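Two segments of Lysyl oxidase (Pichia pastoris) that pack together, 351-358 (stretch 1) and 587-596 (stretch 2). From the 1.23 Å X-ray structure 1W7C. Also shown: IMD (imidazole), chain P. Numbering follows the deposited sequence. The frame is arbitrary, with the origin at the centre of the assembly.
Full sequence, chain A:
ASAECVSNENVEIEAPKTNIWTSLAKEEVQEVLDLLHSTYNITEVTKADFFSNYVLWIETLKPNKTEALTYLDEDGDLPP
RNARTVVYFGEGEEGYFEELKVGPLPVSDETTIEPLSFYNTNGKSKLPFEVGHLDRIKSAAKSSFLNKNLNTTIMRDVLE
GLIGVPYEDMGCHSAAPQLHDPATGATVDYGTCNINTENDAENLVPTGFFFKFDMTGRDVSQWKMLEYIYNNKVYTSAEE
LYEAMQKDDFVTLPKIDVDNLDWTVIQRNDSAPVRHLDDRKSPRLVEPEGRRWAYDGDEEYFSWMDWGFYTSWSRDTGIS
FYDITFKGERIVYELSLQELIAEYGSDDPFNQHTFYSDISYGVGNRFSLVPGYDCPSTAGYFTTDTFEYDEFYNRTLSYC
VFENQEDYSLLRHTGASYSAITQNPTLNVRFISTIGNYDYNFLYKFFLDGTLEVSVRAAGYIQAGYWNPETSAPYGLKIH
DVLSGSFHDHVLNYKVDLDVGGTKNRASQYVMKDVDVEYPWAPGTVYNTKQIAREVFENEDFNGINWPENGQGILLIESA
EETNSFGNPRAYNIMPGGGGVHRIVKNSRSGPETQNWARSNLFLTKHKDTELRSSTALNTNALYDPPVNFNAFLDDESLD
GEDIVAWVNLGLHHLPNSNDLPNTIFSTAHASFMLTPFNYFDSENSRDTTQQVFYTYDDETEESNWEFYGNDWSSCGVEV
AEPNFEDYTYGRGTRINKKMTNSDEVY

Stretch 1 (351-358) NQHTFYSD
Stretch 2, residues 587-596: NSRSGPETQN

The two stretches lie far apart in the sequence of one chain and bury 327 Å² between them. No direct hydrogen bond joins them; van der Waals contact and three bridging waters hold the interface. They run in the same general sense, with the CA atoms of His 353 and Ser 590 6.1 Å apart and those of Ser 357 and Gln 595 8.5 Å apart. Stretch 1 opens with a turn-like segment in which Thr 354 N donates to Asn 351 O (3.0 Å), continues as a short strand, 355-357, and enters a helix for which Ser 357 (chi1 t) is the N-cap.

Asn 587 (phi/psi -133/85) stays out of reach. Ser 588 (-91/129, chi1 t) begins a type I turn that ends at Gly 591, closed by Gly 591 N donating to Ser 588 O at 3.1 Å. Ser 588 OG accepts from Ser 590 N (2.9 Å), and Ser 588 OG also lies at the edge of the Phe 355 ring, 3.5 Å from Phe 355 CD1. Arg 589 (-62/-23), the first inner residue of the turn, carries an extended side chain (chi1 m, chi2 and chi3 t) and makes no contact with stretch 1.

Ser 590 (-96/4, chi1 m) points toward stretch 1. Ser 590 CB packs 3.8 Å from Phe 355 CB, and Ser 590 OG sits 3.7 Å from His 353 CA and at the edge of that imidazole ring (chi1 m), 3.9 Å from His 353 CD2. Ser 590 OG also bonds two waters, at 2.8 and 2.7 Å; the first donates to Gln 352 O (2.8 Å), the second lies 2.7 Å from His 353 O.

Gly 591 (-165/62) leaves room for Phe 355, the residue most covered by the other stretch (phi/psi -145/77, chi1 t, chi2 155°). Phe 355 CD1 approaches Gly 591 N to 3.8 Å, and an ideal CB on Gly 591 would fall 2.6 Å from Phe 355 CE1, a clash.

Pro 592 (-62/-47, C-gamma exo) points away. Glu 593 OE2 (backbone -129/4) accepts from Asn 596 ND2 (2.9 Å), a bond spanning the intervening Thr 594 (-85/-14, chi1 p) and Gln 595. Gln 595 (-146/45, chi1 and chi2 m) turns back toward stretch 1: Gln 595 CG lies 3.9 Å from Phe 355 CE2, while Gln 595 NE2 comes within 3.6 Å of Ser 357 CB. A third water accepts a weak bond from Gln 595 NE2 (3.3 Å) and donates to Phe 355 O (3.0 Å), linking amide to strand.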

# COMPACT_ATOMS: atom_id res chain seq x y z
N ASN A 351 -12.41 -0.05 29.00
CA ASN A 351 -12.09 0.17 27.59
C ASN A 351 -12.88 1.35 27.03
O ASN A 351 -12.35 2.12 26.24
CB ASN A 351 -12.26 -1.10 26.77
CG ASN A 351 -11.13 -2.11 27.00
OD1 ASN A 351 -10.23 -1.90 27.81
ND2 ASN A 351 -11.16 -3.19 26.26
N GLN A 352 -14.12 1.55 27.47
CA GLN A 352 -14.90 2.66 26.93
C GLN A 352 -14.31 4.04 27.34
O GLN A 352 -14.54 5.02 26.66
CB GLN A 352 -16.38 2.54 27.29
CG GLN A 352 -17.27 3.70 26.85
CD GLN A 352 -17.19 4.03 25.35
OE1 GLN A 352 -17.05 3.14 24.50
NE2 GLN A 352 -17.29 5.31 25.03
N HIS A 353 -13.52 4.06 28.43
CA HIS A 353 -12.84 5.26 28.91
C HIS A 353 -11.37 5.31 28.53
O HIS A 353 -10.62 6.10 29.08
CB HIS A 353 -13.03 5.38 30.43
CG HIS A 353 -14.44 5.68 30.82
ND1 HIS A 353 -15.22 4.80 31.54
CD2 HIS A 353 -15.24 6.74 30.53
CE1 HIS A 353 -16.43 5.33 31.71
NE2 HIS A 353 -16.46 6.51 31.11
N THR A 354 -10.96 4.49 27.56
CA THR A 354 -9.58 4.52 27.11
C THR A 354 -9.46 5.33 25.84
O THR A 354 -10.02 4.96 24.80
CB THR A 354 -9.10 3.07 26.88
OG1 THR A 354 -9.09 2.35 28.12
CG2 THR A 354 -7.66 3.07 26.39
N PHE A 355 -8.69 6.42 25.92
CA PHE A 355 -8.39 7.27 24.77
C PHE A 355 -6.98 7.76 24.98
O PHE A 355 -6.74 8.88 25.43
CB PHE A 355 -9.40 8.43 24.75
CG PHE A 355 -9.49 9.21 23.44
CD1 PHE A 355 -10.66 9.89 23.11
CD2 PHE A 355 -8.39 9.35 22.59
CE1 PHE A 355 -10.77 10.64 21.95
CE2 PHE A 355 -8.51 10.10 21.43
CZ PHE A 355 -9.66 10.74 21.13
N TYR A 356 -6.02 6.89 24.70
CA TYR A 356 -4.62 7.20 24.92
C TYR A 356 -4.12 8.31 24.01
O TYR A 356 -4.40 8.31 22.80
CB TYR A 356 -3.69 5.98 24.72
CG TYR A 356 -3.94 4.83 25.67
CD1 TYR A 356 -4.23 3.56 25.19
CD2 TYR A 356 -3.92 5.03 27.04
CE1 TYR A 356 -4.49 2.52 26.05
CE2 TYR A 356 -4.15 3.98 27.91
CZ TYR A 356 -4.47 2.74 27.42
OH TYR A 356 -4.78 1.74 28.32
N SER A 357 -3.29 9.17 24.60
CA SER A 357 -2.36 10.04 23.88
C SER A 357 -0.97 9.47 24.07
O SER A 357 -0.39 9.54 25.15
CB SER A 357 -2.39 11.42 24.49
OG SER A 357 -1.22 12.18 24.14
N ASP A 358 -0.39 8.90 23.02
CA ASP A 358 0.89 8.23 23.19
C ASP A 358 2.04 9.20 23.40
O ASP A 358 3.02 8.84 24.05
CB ASP A 358 1.13 7.26 22.04
CG ASP A 358 0.44 5.95 22.24
OD1 ASP A 358 0.02 5.64 23.38
OD2 ASP A 358 0.24 5.18 21.31
N ASN A 587 -17.79 12.61 19.29
CA ASN A 587 -17.89 13.39 20.51
C ASN A 587 -17.58 12.52 21.72
O ASN A 587 -18.49 12.03 22.37
CB ASN A 587 -19.34 13.95 20.66
CG ASN A 587 -19.88 14.63 19.40
OD1 ASN A 587 -21.01 14.35 18.93
ND2 ASN A 587 -19.13 15.57 18.90
N SER A 588 -16.31 12.38 22.04
CA SER A 588 -15.87 11.54 23.16
C SER A 588 -15.77 12.29 24.47
O SER A 588 -15.12 13.34 24.56
CB SER A 588 -14.50 10.95 22.86
OG SER A 588 -14.02 10.25 23.99
N ARG A 589 -16.38 11.73 25.50
CA ARG A 589 -16.20 12.24 26.87
C ARG A 589 -14.75 12.15 27.36
O ARG A 589 -14.35 12.85 28.29
CB ARG A 589 -17.13 11.53 27.84
CG ARG A 589 -18.59 11.89 27.68
CD ARG A 589 -19.50 11.10 28.57
NE ARG A 589 -20.89 11.44 28.35
CZ ARG A 589 -21.51 12.44 28.98
NH1 ARG A 589 -20.84 13.21 29.83
NH2 ARG A 589 -22.80 12.68 28.73
N SER A 590 -13.98 11.24 26.74
CA SER A 590 -12.58 11.03 27.08
C SER A 590 -11.62 11.80 26.16
O SER A 590 -10.41 11.72 26.31
CB SER A 590 -12.23 9.54 27.08
OG SER A 590 -12.98 8.84 28.07
N GLY A 591 -12.17 12.61 25.26
CA GLY A 591 -11.33 13.52 24.48
C GLY A 591 -12.12 14.60 23.77
O GLY A 591 -12.21 14.62 22.54
N PRO A 592 -12.80 15.45 24.54
CA PRO A 592 -13.70 16.45 23.95
C PRO A 592 -12.97 17.44 23.04
O PRO A 592 -13.42 17.71 21.93
CB PRO A 592 -14.32 17.14 25.17
CG PRO A 592 -14.15 16.15 26.30
CD PRO A 592 -12.82 15.53 26.01
N GLU A 593 -11.85 17.96 23.52
CA GLU A 593 -11.12 18.99 22.79
C GLU A 593 -9.64 18.68 22.63
O GLU A 593 -8.90 19.51 22.10
CB GLU A 593 -11.26 20.35 23.49
CG GLU A 593 -12.68 20.84 23.67
CD GLU A 593 -13.45 21.18 22.40
OE1 GLU A 593 -14.70 21.29 22.48
OE2 GLU A 593 -12.82 21.30 21.32
N THR A 594 -9.20 17.51 23.09
CA THR A 594 -7.79 17.21 23.21
C THR A 594 -7.11 16.69 21.96
O THR A 594 -5.88 16.64 21.91
CB THR A 594 -7.57 16.19 24.30
OG1 THR A 594 -8.40 15.05 24.04
CG2 THR A 594 -7.96 16.72 25.70
N GLN A 595 -7.88 16.26 20.96
CA GLN A 595 -7.37 15.55 19.78
C GLN A 595 -8.19 15.92 18.55
O GLN A 595 -8.54 15.06 17.74
CB GLN A 595 -7.40 14.04 20.01
CG GLN A 595 -6.68 13.57 21.25
CD GLN A 595 -5.20 13.76 21.22
OE1 GLN A 595 -4.63 14.23 20.22
NE2 GLN A 595 -4.52 13.31 22.29
N ASN A 596 -8.45 17.21 18.37
CA ASN A 596 -9.40 17.66 17.34
C ASN A 596 -8.91 17.58 15.89
O ASN A 596 -9.66 17.78 14.97
CB ASN A 596 -9.87 19.07 17.66
CG ASN A 596 -10.81 19.14 18.84
OD1 ASN A 596 -11.55 18.18 19.11
ND2 ASN A 596 -10.86 20.32 19.48
N1 IMD P . -0.61 1.31 25.82
C2 IMD P . -0.37 2.11 24.75
N3 IMD P . -0.40 3.39 25.21
C4 IMD P . -0.65 3.38 26.53
C5 IMD P . -0.79 2.07 26.92
O HOH W 1 -15.32 7.70 26.99
O HOH W 2 -11.44 8.39 30.25
O HOH W 3 -5.95 11.65 24.77